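Local structure of coenzyme A transferase (Yersinia pestis, 3QLI) at residues A[62-76]-A[86-100]. The protein binds coenzyme A and probably transfers it from an acyl-CoA to a carboxylic acid such as acetate. Numbering follows the deposited sequence.
Sequences ATRGDIGDLRVYYFE and LRYELNNRIKPYSMF
Backbone hydrogen bonds between parallel strands join L70 and V72 to R93, K95 and Y97. L70 N donates to R93 O and L70 O accepts from K95 N. V72 repeats this with K95 O and Y97 N. Further on, M99 N bonds Y74 O at 2.9 Å.

The extended R93 chain lays its guanidinium over G65 CA, in the Schellman turn that ends helix 52-63. Its NH1 reaches I67 O at 2.9 Å, from above the carbonyl plane. S98 OG donates to Y74 OH (2.8 Å), which also bonds E105. Y74 CG sits between its backbone N and carbonyl carbon (chi1 67°), and its hydroxyl end reaches S98 OG. Two waters bridge T63 OG1 and R87 NH2; T63 OG1 also bonds A59 O, and R87 NH1 bonds D83 O.

Apolar contacts lie on the face of L70, V72 and I94. V72 CG2 meets I94 CG2, and A62 CB meets I94 CD1.

Aromatic contacts line the face of R71, Y73 and Y97. R71 CD lies over the Y97 ring, 3.7 Å from its centroid, with guanidinium and ring planes 15° apart. R71 NH1 bonds Y73 OH in the guanidinium plane and forms a salt bridge with E428 of the second subunit. Y97 CB covers one face of Y73. Further along both segments, M99 CB packs on the F75 ring, 3.3 Å from F75 CZ, with SD oblique to it. F75 points its edge at the F100 face, planes at 88°. F100 also flanks E76, a coenzyme A-binding residue, and lies near E264, which binds coenzyme A covalently.

Strands 70-74 and 94-98 belong to a beta-alpha-beta unit with helix 79-83. Strand 94-98 is outermost in its parallel sheet within the chain, and 70-74 lies between it and 41-44. Helix 131-139 packs on Y73, F75 and M99; helix 103-114 meets L86 and S98.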
# COMPACT_ATOMS: atom_id res chain seq x y z
N ALA A 62 -25.32 3.25 30.40
CA ALA A 62 -26.11 3.70 29.27
C ALA A 62 -27.58 3.31 29.46
O ALA A 62 -28.49 4.09 29.21
CB ALA A 62 -25.56 3.12 27.97
N THR A 63 -27.80 2.08 29.91
CA THR A 63 -29.17 1.61 30.14
C THR A 63 -29.94 2.51 31.10
O THR A 63 -31.12 2.80 30.90
CB THR A 63 -29.17 0.16 30.66
OG1 THR A 63 -28.60 -0.69 29.66
CG2 THR A 63 -30.59 -0.31 30.96
N ARG A 64 -29.25 2.98 32.14
CA ARG A 64 -29.83 3.86 33.14
C ARG A 64 -29.94 5.31 32.66
O ARG A 64 -30.43 6.16 33.38
CB ARG A 64 -29.02 3.83 34.44
CG ARG A 64 -28.97 2.47 35.12
CD ARG A 64 -28.37 2.56 36.53
NE ARG A 64 -27.07 3.23 36.57
CZ ARG A 64 -25.89 2.61 36.49
NH1 ARG A 64 -25.83 1.29 36.35
NH2 ARG A 64 -24.76 3.31 36.55
N GLY A 65 -29.43 5.58 31.46
CA GLY A 65 -29.48 6.91 30.88
C GLY A 65 -28.50 7.89 31.52
O GLY A 65 -28.73 9.09 31.51
N ASP A 66 -27.39 7.37 32.04
CA ASP A 66 -26.44 8.15 32.83
C ASP A 66 -25.19 8.53 32.02
O ASP A 66 -24.24 9.11 32.56
CB ASP A 66 -26.07 7.37 34.09
CG ASP A 66 -25.12 8.13 35.01
OD1 ASP A 66 -25.42 9.29 35.37
OD2 ASP A 66 -24.08 7.54 35.41
N ILE A 67 -25.18 8.18 30.74
CA ILE A 67 -24.10 8.61 29.84
C ILE A 67 -24.63 8.67 28.43
O ILE A 67 -25.57 7.97 28.08
CB ILE A 67 -22.85 7.68 29.91
CG1 ILE A 67 -21.66 8.30 29.17
CG2 ILE A 67 -23.17 6.30 29.35
CD1 ILE A 67 -20.35 7.60 29.43
N GLY A 68 -24.02 9.53 27.61
CA GLY A 68 -24.42 9.67 26.23
C GLY A 68 -23.30 10.17 25.35
O GLY A 68 -22.24 10.57 25.83
N ASP A 69 -23.55 10.14 24.04
CA ASP A 69 -22.61 10.58 23.03
C ASP A 69 -21.22 10.04 23.28
O ASP A 69 -20.23 10.76 23.14
CB ASP A 69 -22.56 12.12 22.92
CG ASP A 69 -21.88 12.57 21.64
OD1 ASP A 69 -21.95 11.81 20.65
OD2 ASP A 69 -21.27 13.67 21.63
N LEU A 70 -21.14 8.77 23.66
CA LEU A 70 -19.84 8.14 23.90
C LEU A 70 -19.40 7.38 22.65
O LEU A 70 -20.04 6.42 22.24
CB LEU A 70 -19.91 7.18 25.10
CG LEU A 70 -18.58 6.50 25.46
CD1 LEU A 70 -17.57 7.52 25.99
CD2 LEU A 70 -18.81 5.40 26.49
N ARG A 71 -18.31 7.83 22.05
CA ARG A 71 -17.80 7.16 20.87
C ARG A 71 -16.83 6.09 21.34
O ARG A 71 -15.96 6.36 22.17
CB ARG A 71 -17.06 8.15 19.98
CG ARG A 71 -17.94 9.17 19.30
CD ARG A 71 -17.12 9.95 18.29
NE ARG A 71 -17.92 10.94 17.57
CZ ARG A 71 -17.46 11.67 16.57
NH1 ARG A 71 -16.21 11.53 16.16
NH2 ARG A 71 -18.26 12.55 15.97
N VAL A 72 -16.97 4.87 20.82
CA VAL A 72 -16.02 3.82 21.14
C VAL A 72 -15.29 3.42 19.87
O VAL A 72 -15.90 2.93 18.90
CB VAL A 72 -16.72 2.59 21.77
CG1 VAL A 72 -15.69 1.47 22.06
CG2 VAL A 72 -17.46 3.00 23.04
N TYR A 73 -13.97 3.65 19.88
CA TYR A 73 -13.09 3.34 18.76
C TYR A 73 -12.36 2.03 19.05
O TYR A 73 -11.70 1.91 20.09
CB TYR A 73 -12.07 4.46 18.58
CG TYR A 73 -12.63 5.78 18.08
CD1 TYR A 73 -12.54 6.12 16.73
CD2 TYR A 73 -13.20 6.71 18.96
CE1 TYR A 73 -13.03 7.35 16.26
CE2 TYR A 73 -13.69 7.93 18.49
CZ TYR A 73 -13.61 8.24 17.14
OH TYR A 73 -14.09 9.47 16.67
N TYR A 74 -12.44 1.05 18.16
CA TYR A 74 -11.93 -0.28 18.50
C TYR A 74 -11.76 -1.18 17.27
O TYR A 74 -12.33 -0.89 16.22
CB TYR A 74 -12.90 -0.95 19.49
CG TYR A 74 -14.23 -1.26 18.84
CD1 TYR A 74 -14.53 -2.53 18.38
CD2 TYR A 74 -15.18 -0.26 18.65
CE1 TYR A 74 -15.74 -2.81 17.76
CE2 TYR A 74 -16.40 -0.52 18.02
CZ TYR A 74 -16.67 -1.79 17.58
OH TYR A 74 -17.87 -2.06 16.94
N PHE A 75 -11.02 -2.27 17.46
CA PHE A 75 -10.74 -3.28 16.44
C PHE A 75 -11.01 -4.68 16.99
O PHE A 75 -10.96 -4.90 18.20
CB PHE A 75 -9.25 -3.26 16.08
CG PHE A 75 -8.82 -2.11 15.22
CD1 PHE A 75 -8.75 -2.25 13.84
CD2 PHE A 75 -8.44 -0.91 15.79
CE1 PHE A 75 -8.34 -1.20 13.05
CE2 PHE A 75 -8.02 0.14 15.00
CZ PHE A 75 -7.97 -0.01 13.63
N GLU A 76 -11.27 -5.64 16.10
CA GLU A 76 -11.47 -7.04 16.51
C GLU A 76 -12.50 -7.34 17.60
O GLU A 76 -12.15 -7.80 18.68
CB GLU A 76 -10.13 -7.70 16.85
CG GLU A 76 -10.09 -9.19 16.59
CD GLU A 76 -10.44 -9.55 15.15
OE1 GLU A 76 -10.14 -8.76 14.24
OE2 GLU A 76 -11.02 -10.64 14.94
N LEU A 86 -22.17 -2.78 22.80
CA LEU A 86 -22.59 -2.73 21.40
C LEU A 86 -24.04 -3.15 21.15
O LEU A 86 -24.48 -3.17 20.00
CB LEU A 86 -21.63 -3.54 20.52
CG LEU A 86 -20.17 -3.08 20.52
CD1 LEU A 86 -19.33 -3.89 19.55
CD2 LEU A 86 -20.07 -1.60 20.21
N ARG A 87 -24.77 -3.52 22.19
CA ARG A 87 -26.16 -3.95 22.00
C ARG A 87 -26.93 -2.87 21.26
O ARG A 87 -26.84 -1.69 21.59
CB ARG A 87 -26.85 -4.25 23.35
CG ARG A 87 -26.42 -5.57 23.98
CD ARG A 87 -27.47 -6.09 24.97
NE ARG A 87 -27.98 -5.06 25.88
CZ ARG A 87 -27.38 -4.72 27.02
NH1 ARG A 87 -26.24 -5.29 27.37
NH2 ARG A 87 -27.91 -3.79 27.81
N TYR A 88 -27.69 -3.28 20.25
CA TYR A 88 -28.42 -2.36 19.38
C TYR A 88 -29.20 -1.31 20.17
O TYR A 88 -29.21 -0.13 19.81
CB TYR A 88 -29.37 -3.15 18.46
CG TYR A 88 -30.01 -2.33 17.36
CD1 TYR A 88 -29.39 -2.20 16.12
CD2 TYR A 88 -31.24 -1.71 17.55
CE1 TYR A 88 -29.96 -1.46 15.11
CE2 TYR A 88 -31.82 -0.97 16.54
CZ TYR A 88 -31.18 -0.85 15.32
OH TYR A 88 -31.77 -0.11 14.32
N GLU A 89 -29.81 -1.73 21.27
CA GLU A 89 -30.69 -0.84 22.03
C GLU A 89 -29.94 0.31 22.67
O GLU A 89 -30.55 1.30 23.08
CB GLU A 89 -31.44 -1.62 23.11
CG GLU A 89 -31.97 -2.96 22.64
CD GLU A 89 -30.97 -4.08 22.83
OE1 GLU A 89 -30.61 -4.36 24.00
OE2 GLU A 89 -30.54 -4.68 21.82
N LEU A 90 -28.62 0.19 22.77
CA LEU A 90 -27.81 1.24 23.37
C LEU A 90 -27.13 2.12 22.33
O LEU A 90 -26.37 3.03 22.67
CB LEU A 90 -26.75 0.64 24.30
CG LEU A 90 -27.22 -0.35 25.37
CD1 LEU A 90 -26.03 -0.91 26.14
CD2 LEU A 90 -28.20 0.32 26.32
N ASN A 91 -27.40 1.84 21.06
CA ASN A 91 -26.79 2.57 19.95
C ASN A 91 -26.97 4.09 19.99
O ASN A 91 -26.18 4.83 19.40
CB ASN A 91 -27.29 2.03 18.62
CG ASN A 91 -26.36 2.36 17.47
OD1 ASN A 91 -26.51 3.38 16.81
ND2 ASN A 91 -25.38 1.49 17.23
N ASN A 92 -28.00 4.56 20.68
CA ASN A 92 -28.27 5.99 20.77
C ASN A 92 -27.43 6.70 21.83
O ASN A 92 -27.45 7.93 21.94
CB ASN A 92 -29.75 6.24 21.04
CG ASN A 92 -30.20 5.72 22.39
OD1 ASN A 92 -29.82 4.62 22.80
ND2 ASN A 92 -31.00 6.51 23.09
N ARG A 93 -26.69 5.92 22.61
CA ARG A 93 -25.87 6.47 23.69
C ARG A 93 -24.41 6.08 23.58
O ARG A 93 -23.53 6.88 23.89
CB ARG A 93 -26.42 6.03 25.05
CG ARG A 93 -27.75 6.72 25.40
CD ARG A 93 -28.29 6.29 26.75
NE ARG A 93 -29.49 7.05 27.07
CZ ARG A 93 -29.49 8.27 27.59
NH1 ARG A 93 -28.34 8.88 27.88
NH2 ARG A 93 -30.65 8.89 27.83
N ILE A 94 -24.15 4.84 23.17
CA ILE A 94 -22.78 4.38 22.95
C ILE A 94 -22.63 4.16 21.46
O ILE A 94 -23.25 3.26 20.91
CB ILE A 94 -22.49 3.08 23.71
CG1 ILE A 94 -22.67 3.32 25.22
CG2 ILE A 94 -21.08 2.57 23.39
CD1 ILE A 94 -22.52 2.10 26.07
N LYS A 95 -21.81 4.98 20.81
CA LYS A 95 -21.72 4.97 19.35
C LYS A 95 -20.53 4.13 18.88
O LYS A 95 -19.38 4.44 19.20
CB LYS A 95 -21.55 6.39 18.82
CG LYS A 95 -22.49 7.43 19.42
CD LYS A 95 -23.94 7.03 19.23
CE LYS A 95 -24.88 8.17 19.60
NZ LYS A 95 -24.62 9.39 18.77
N PRO A 96 -20.79 3.06 18.11
CA PRO A 96 -19.69 2.24 17.61
C PRO A 96 -18.96 2.96 16.49
O PRO A 96 -19.54 3.21 15.43
CB PRO A 96 -20.39 0.99 17.07
CG PRO A 96 -21.73 0.98 17.76
CD PRO A 96 -22.10 2.42 17.88
N TYR A 97 -17.71 3.32 16.75
CA TYR A 97 -16.82 3.86 15.73
C TYR A 97 -15.86 2.73 15.42
O TYR A 97 -14.70 2.75 15.81
CB TYR A 97 -16.13 5.14 16.23
CG TYR A 97 -17.01 6.36 15.98
CD1 TYR A 97 -16.64 7.34 15.07
CD2 TYR A 97 -18.24 6.48 16.61
CE1 TYR A 97 -17.46 8.43 14.81
CE2 TYR A 97 -19.08 7.57 16.35
CZ TYR A 97 -18.68 8.54 15.46
OH TYR A 97 -19.49 9.62 15.19
N SER A 98 -16.40 1.72 14.75
CA SER A 98 -15.71 0.46 14.53
C SER A 98 -14.63 0.67 13.50
O SER A 98 -14.86 1.30 12.46
CB SER A 98 -16.71 -0.58 14.03
OG SER A 98 -17.95 -0.44 14.70
N MET A 99 -13.46 0.12 13.76
CA MET A 99 -12.35 0.25 12.83
C MET A 99 -12.10 -1.04 12.04
O MET A 99 -11.33 -1.04 11.08
CB MET A 99 -11.13 0.77 13.57
CG MET A 99 -11.44 2.15 14.17
SD MET A 99 -10.17 2.90 15.19
CE MET A 99 -9.03 3.51 13.95
N PHE A 100 -12.76 -2.13 12.46
CA PHE A 100 -12.92 -3.35 11.67
C PHE A 100 -14.41 -3.62 11.67
O PHE A 100 -15.07 -3.42 12.69
CB PHE A 100 -12.30 -4.57 12.37
CG PHE A 100 -10.82 -4.74 12.20
CD1 PHE A 100 -10.11 -4.02 11.25
CD2 PHE A 100 -10.13 -5.66 13.00
CE1 PHE A 100 -8.74 -4.20 11.12
CE2 PHE A 100 -8.77 -5.85 12.86
CZ PHE A 100 -8.07 -5.11 11.92
O HOH W 1 -27.43 -3.03 30.57
O HOH W 2 -30.37 -1.88 27.68
O HOH W 3 -26.34 9.90 23.28